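Local coordinates for N-alpha-acetyltransferase 35, NatC auxiliary subunit (PDB 6YGA), which serves as the auxiliary subunit of the yeast NatC N-terminal acetyltransferase, the complex that acetylates the N-terminal methionine of the L-A virus Gag protein, at residues T635-R638 with N639-S643; D645-M648 with Q649-G653. All blocks are in the same frame, centred on the assembly; numbering follows the deposited sequence.

Contact 1 (T635-R638 with N639-S643); sequences TEVR and NVVSS. With EDO (1,2-ethanediol), chain Y.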
ATOM      1  N   THR B 635     -12.706  16.212  32.963  1.00 46.70           N
ATOM      2  CA  THR B 635     -11.725  17.203  33.393  1.00 42.98           C
ATOM      3  C   THR B 635     -10.481  17.158  32.516  1.00 41.10           C
ATOM      4  O   THR B 635      -9.963  18.202  32.100  1.00 42.24           O
ATOM      5  CB  THR B 635     -11.358  16.978  34.860  1.00 45.85           C
ATOM      6  OG1 THR B 635     -12.523  17.160  35.673  1.00 50.54           O
ATOM      7  CG2 THR B 635     -10.288  17.961  35.303  1.00 47.28           C
ATOM      8  N   GLU B 636      -9.993  15.951  32.214  1.00 38.78           N
ATOM      9  CA  GLU B 636      -8.777  15.818  31.419  1.00 39.38           C
ATOM     10  C   GLU B 636      -9.006  16.218  29.966  1.00 41.31           C
ATOM     11  O   GLU B 636      -8.093  16.748  29.323  1.00 42.47           O
ATOM     12  CB  GLU B 636      -8.249  14.386  31.505  1.00 41.41           C
ATOM     13  CG  GLU B 636      -6.806  14.228  31.059  1.00 47.16           C
ATOM     14  CD  GLU B 636      -5.826  14.933  31.983  1.00 51.36           C
ATOM     15  OE1 GLU B 636      -6.215  15.306  33.110  1.00 53.23           O
ATOM     16  OE2 GLU B 636      -4.660  15.112  31.578  1.00 52.49           O
ATOM     17  N   VAL B 637     -10.209  15.984  29.433  1.00 39.88           N
ATOM     18  CA  VAL B 637     -10.506  16.427  28.074  1.00 40.48           C
ATOM     19  C   VAL B 637     -10.377  17.942  27.971  1.00 41.73           C
ATOM     20  O   VAL B 637      -9.761  18.461  27.033  1.00 44.23           O
ATOM     21  CB  VAL B 637     -11.898  15.933  27.634  1.00 40.47           C
ATOM     22  CG1 VAL B 637     -12.425  16.776  26.488  1.00 41.98           C
ATOM     23  CG2 VAL B 637     -11.824  14.472  27.209  1.00 37.12           C
ATOM     24  N   ARG B 638     -10.917  18.674  28.946  1.00 40.46           N
ATOM     25  CA  ARG B 638     -10.821  20.129  28.897  1.00 43.89           C
ATOM     26  C   ARG B 638      -9.376  20.595  29.037  1.00 43.10           C
ATOM     27  O   ARG B 638      -8.964  21.564  28.387  1.00 43.25           O
ATOM     28  CB  ARG B 638     -11.698  20.758  29.978  1.00 46.82           C
ATOM     29  CG  ARG B 638     -13.167  20.419  29.838  1.00 50.20           C
ATOM     30  CD  ARG B 638     -14.009  21.265  30.771  1.00 53.22           C
ATOM     31  NE  ARG B 638     -15.425  20.923  30.685  1.00 58.90           N
ATOM     32  CZ  ARG B 638     -16.048  20.118  31.538  1.00 62.39           C
ATOM     33  NH1 ARG B 638     -15.382  19.574  32.546  1.00 62.37           N
ATOM     34  NH2 ARG B 638     -17.341  19.862  31.386  1.00 65.38           N
ATOM     35  N   ASN B 639      -8.587  19.918  29.874  1.00 42.43           N
ATOM     36  CA  ASN B 639      -7.173  20.265  29.982  1.00 40.29           C
ATOM     37  C   ASN B 639      -6.443  19.993  28.674  1.00 38.75           C
ATOM     38  O   ASN B 639      -5.572  20.771  28.267  1.00 40.65           O
ATOM     39  CB  ASN B 639      -6.519  19.496  31.131  1.00 40.78           C
ATOM     40  CG  ASN B 639      -7.038  19.924  32.490  1.00 43.58           C
ATOM     41  OD1 ASN B 639      -7.521  21.043  32.662  1.00 47.18           O
ATOM     42  ND2 ASN B 639      -6.935  19.032  33.467  1.00 42.21           N
ATOM     43  N   VAL B 640      -6.785  18.890  28.002  1.00 33.92           N
ATOM     44  CA  VAL B 640      -6.187  18.597  26.701  1.00 36.40           C
ATOM     45  C   VAL B 640      -6.531  19.691  25.701  1.00 40.05           C
ATOM     46  O   VAL B 640      -5.670  20.149  24.938  1.00 40.39           O
ATOM     47  CB  VAL B 640      -6.638  17.210  26.205  1.00 36.14           C
ATOM     48  CG1 VAL B 640      -6.339  17.044  24.720  1.00 36.36           C
ATOM     49  CG2 VAL B 640      -5.948  16.119  27.004  1.00 34.64           C
ATOM     50  N   VAL B 641      -7.789  20.139  25.698  1.00 39.05           N
ATOM     51  CA  VAL B 641      -8.204  21.215  24.802  1.00 39.61           C
ATOM     52  C   VAL B 641      -7.396  22.478  25.074  1.00 42.18           C
ATOM     53  O   VAL B 641      -6.953  23.162  24.144  1.00 43.02           O
ATOM     54  CB  VAL B 641      -9.718  21.463  24.939  1.00 40.67           C
ATOM     55  CG1 VAL B 641     -10.132  22.721  24.191  1.00 36.96           C
ATOM     56  CG2 VAL B 641     -10.493  20.256  24.426  1.00 37.21           C
ATOM     57  N   SER B 642      -7.174  22.794  26.352  1.00 43.53           N
ATOM     58  CA  SER B 642      -6.359  23.955  26.698  1.00 43.40           C
ATOM     59  C   SER B 642      -4.925  23.802  26.196  1.00 42.56           C
ATOM     60  O   SER B 642      -4.337  24.759  25.682  1.00 44.86           O
ATOM     61  CB  SER B 642      -6.388  24.175  28.210  1.00 45.27           C
ATOM     62  OG  SER B 642      -7.725  24.305  28.666  1.00 53.31           O
ATOM     63  N   SER B 643      -4.347  22.604  26.326  1.00 39.44           N
ATOM     64  CA  SER B 643      -2.988  22.389  25.832  1.00 41.30           C
ATOM     65  C   SER B 643      -2.928  22.490  24.313  1.00 43.93           C
ATOM     66  O   SER B 643      -1.999  23.095  23.764  1.00 47.02           O
ATOM     67  CB  SER B 643      -2.459  21.032  26.293  1.00 39.50           C
ATOM     68  OG  SER B 643      -2.235  21.017  27.689  1.00 42.79           O
TER
HETATM   69  C1  EDO Y 814      -1.577  17.845  29.086  1.00 70.20           C
HETATM   70  O1  EDO Y 814      -1.043  18.150  27.793  1.00 72.29           O
HETATM   71  C2  EDO Y 814      -3.097  17.763  29.021  1.00 68.88           C
HETATM   72  O2  EDO Y 814      -3.604  17.670  30.358  1.00 69.66           O

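Contact 2 (D645-M648 with Q649-G653); sequences DEIM and QGIKG. With EDO (1,2-ethanediol), chain C.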
ATOM      1  N   ASP B 645      -4.893  24.235  22.463  1.00 38.35           N
ATOM      2  CA  ASP B 645      -5.061  25.649  22.144  1.00 41.76           C
ATOM      3  C   ASP B 645      -3.747  26.408  22.284  1.00 45.33           C
ATOM      4  O   ASP B 645      -3.391  27.212  21.417  1.00 46.93           O
ATOM      5  CB  ASP B 645      -6.139  26.265  23.035  1.00 44.14           C
ATOM      6  CG  ASP B 645      -7.540  25.944  22.560  1.00 50.00           C
ATOM      7  OD1 ASP B 645      -7.665  25.314  21.492  1.00 52.25           O
ATOM      8  OD2 ASP B 645      -8.510  26.321  23.248  1.00 52.90           O
ATOM      9  N   GLU B 646      -3.008  26.158  23.374  1.00 44.58           N
ATOM     10  CA  GLU B 646      -1.718  26.814  23.570  1.00 47.76           C
ATOM     11  C   GLU B 646      -0.753  26.485  22.437  1.00 45.14           C
ATOM     12  O   GLU B 646      -0.026  27.361  21.955  1.00 46.79           O
ATOM     13  CB  GLU B 646      -1.114  26.405  24.917  1.00 53.65           C
ATOM     14  CG  GLU B 646      -1.903  26.857  26.139  1.00 62.51           C
ATOM     15  CD  GLU B 646      -1.225  26.484  27.446  1.00 69.51           C
ATOM     16  OE1 GLU B 646      -0.036  26.827  27.619  1.00 71.59           O
ATOM     17  OE2 GLU B 646      -1.878  25.843  28.296  1.00 71.23           O
ATOM     18  N   ILE B 647      -0.732  25.225  22.000  1.00 41.16           N
ATOM     19  CA  ILE B 647       0.129  24.844  20.886  1.00 41.41           C
ATOM     20  C   ILE B 647      -0.300  25.560  19.613  1.00 43.27           C
ATOM     21  O   ILE B 647       0.540  26.019  18.828  1.00 43.25           O
ATOM     22  CB  ILE B 647       0.131  23.313  20.714  1.00 40.29           C
ATOM     23  CG1 ILE B 647       0.758  22.644  21.940  1.00 39.04           C
ATOM     24  CG2 ILE B 647       0.873  22.909  19.441  1.00 40.38           C
ATOM     25  CD1 ILE B 647       0.911  21.139  21.812  1.00 36.91           C
HETATM   26  N   MSE B 648      -1.607  25.690  19.395  1.00 42.21           N
HETATM   27  CA  MSE B 648      -2.108  26.344  18.192  1.00 44.87           C
HETATM   28  C   MSE B 648      -1.747  27.831  18.187  1.00 47.40           C
HETATM   29  O   MSE B 648      -1.371  28.371  17.148  1.00 46.49           O
HETATM   30  CB  MSE B 648      -3.623  26.142  18.056  1.00 45.98           C
HETATM   31  CG  MSE B 648      -4.024  24.682  17.813  1.00 45.35           C
HETATM   32 SE   MSE B 648      -5.939  24.381  17.522  0.74 48.65          SE
HETATM   33  CE  MSE B 648      -6.109  25.145  15.734  1.00 46.16           C
ATOM     34  N   GLN B 649      -1.839  28.484  19.349  1.00 50.68           N
ATOM     35  CA  GLN B 649      -1.379  29.868  19.452  1.00 55.79           C
ATOM     36  C   GLN B 649       0.106  29.974  19.119  1.00 53.06           C
ATOM     37  O   GLN B 649       0.530  30.880  18.393  1.00 52.49           O
ATOM     38  CB  GLN B 649      -1.647  30.421  20.853  1.00 62.43           C
ATOM     39  CG  GLN B 649      -3.069  30.245  21.361  1.00 70.10           C
ATOM     40  CD  GLN B 649      -4.102  30.966  20.519  1.00 77.34           C
ATOM     41  OE1 GLN B 649      -3.778  31.869  19.748  1.00 81.51           O
ATOM     42  NE2 GLN B 649      -5.360  30.568  20.669  1.00 79.40           N
ATOM     43  N   GLY B 650       0.912  29.049  19.648  1.00 49.68           N
ATOM     44  CA  GLY B 650       2.337  29.080  19.366  1.00 48.24           C
ATOM     45  C   GLY B 650       2.641  28.890  17.895  1.00 46.50           C
ATOM     46  O   GLY B 650       3.530  29.544  17.344  1.00 45.74           O
ATOM     47  N   ILE B 651       1.895  28.000  17.236  1.00 46.66           N
ATOM     48  CA  ILE B 651       2.066  27.796  15.800  1.00 46.81           C
ATOM     49  C   ILE B 651       1.726  29.070  15.035  1.00 50.13           C
ATOM     50  O   ILE B 651       2.440  29.459  14.103  1.00 52.74           O
ATOM     51  CB  ILE B 651       1.216  26.602  15.326  1.00 44.14           C
ATOM     52  CG1 ILE B 651       1.722  25.301  15.948  1.00 42.05           C
ATOM     53  CG2 ILE B 651       1.238  26.491  13.814  1.00 45.04           C
ATOM     54  CD1 ILE B 651       0.868  24.099  15.607  1.00 40.72           C
ATOM     55  N   LYS B 652       0.642  29.747  15.419  1.00 50.09           N
ATOM     56  CA  LYS B 652       0.275  30.979  14.723  1.00 50.89           C
ATOM     57  C   LYS B 652       1.274  32.094  15.004  1.00 53.46           C
ATOM     58  O   LYS B 652       1.578  32.900  14.116  1.00 56.62           O
ATOM     59  CB  LYS B 652      -1.131  31.420  15.124  1.00 49.71           C
ATOM     60  CG  LYS B 652      -2.215  30.393  14.863  1.00 49.03           C
ATOM     61  CD  LYS B 652      -3.547  30.861  15.425  1.00 50.14           C
ATOM     62  CE  LYS B 652      -4.596  29.768  15.347  1.00 50.12           C
ATOM     63  NZ  LYS B 652      -5.888  30.226  15.924  1.00 52.64           N
ATOM     64  N   GLY B 653       1.790  32.165  16.232  1.00 51.38           N
ATOM     65  CA  GLY B 653       2.678  33.257  16.592  1.00 51.17           C
ATOM     66  C   GLY B 653       4.057  33.150  15.975  1.00 52.47           C
ATOM     67  O   GLY B 653       4.707  34.169  15.723  1.00 55.49           O
TER
HETATM   68  C1  EDO C 812     -12.090  25.361  22.462  1.00 69.37           C
HETATM   69  O1  EDO C 812     -10.899  25.965  21.945  1.00 68.46           O
HETATM   70  C2  EDO C 812     -13.300  25.884  21.698  1.00 70.31           C
HETATM   71  O2  EDO C 812     -13.234  25.464  20.330  1.00 71.62           O

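Contact 1 (T635-R638 with N639-S643)
Val637 and Val641, one helical turn apart, meet through Val637 CG1 and Val641 CG2 at 4.5 Å, a light touch on the covered flank of helix 619-653. The tighter packing is against the backbone. Val640 has CG2 turned beside its own nitrogen and opposite its carbonyl carbon, with CG1 anti to that nitrogen (chi1 165°), and this lays CG2 3.2 Å from Glu636 O, the same carbonyl that receives Val640 N at 2.8 Å. Val637 and Val640 are buried: both reach helix 668-701, at Ser686 and Ser682, while Ile554 and Ser550 of helix 511-564 close over them from another direction.

The polar flank is looser. Glu636 bends at chi2 (67°) and sends OE2 to Ser550 OG and to an ethanediol, probably from the crystallisation liquor, whose O2 donates to OE2 at 3.0 Å. The other end of the diol, O1, lies 3.1 Å from Ser643 OG in a hydrogen bond, so the small molecule spans two turns. The Asn639 amide crosses the Glu636 carboxylate almost perpendicularly (planes 89° apart), and ND2 stays 3.8 Å from OE1. On the exposed side, Arg638 runs out extended, but its carbonyl is gripped twice: Ser642 N and Ser642 OG, each 3.0 Å from Arg638 O, arrive from opposite faces of the carbonyl plane. A serine hydroxyl folded back onto the carbonyl four residues earlier, beside an unbroken i to i+4 ladder, is a familiar serine bond within alpha-helices, here on the exposed side of an amphipathic helix that packs against helices 511-564 and 668-701.

Contact 2 (D645-M648 with Q649-G653)
The C-terminal turns of the long helix 619-653 make this contact, in which Ile647 and Ile651 pack against each other one turn apart on the buried face. Ile647 CG2 meets Ile651 CD1 at 4.0 Å, and the two side chains slant across each other. Ile651 keeps CG1 beside its own backbone nitrogen (chi1 -66°) and extends from there, which brings CG1 to 3.2 Å from Ile647 O while CD1 lies against CG2, the methyl branch of Ile647 in the turn before.

Around this pair the helix packs against helices 511-564 and 668-701 in the mainly helical region assigned to the NAA35-like, TPR-repeat family: Tyr540 and Ile547 of helix 511-564 pack on Ile647, Tyr675 of helix 668-701 touches both Ile647 and selenomethionine Met648, and Thr662 and Thr664 of the following loop touch Ile651.

Away from that face, side chains lie back over carbonyls of the preceding turn. Gln649 has CG beside its own nitrogen (chi1 -51°), which puts CG 3.1 Å from Asp645 O, the oxygen that also takes Gln649 N at 2.9 Å in a nearly straight bond (N-H...O 165°). Lys652, extended beyond CG, runs its methylenes past Met648 O, with CG at 3.2 Å. Asp645 splits its carboxylate between partners: OD1 forms a salt bridge with Lys679, while OD2 accepts from O1 of an ethanediol at 2.7 Å, a molecule also bonded to Lys679 and Lys683.

Contacts 1 and 2 follow each other in series along helix 619-653, their centres about 15 Å apart, and their segments do not touch beyond adjoining in sequence. The same two neighbours, helices 511-564 and 668-701, flank both. Individual residues of those helices tie them together: Ile547 touches Ser643 of contact 1 and Ile647 of contact 2, and Lys679 packs on Val641 before its amine reaches Asp645. Each contact binds its own ethanediol, at separate places on the helix. Both lie to one side of the chain, with centres about 31 and 27 Å from the chain's centre, and neither is touched by another protein chain of the NatC assembly.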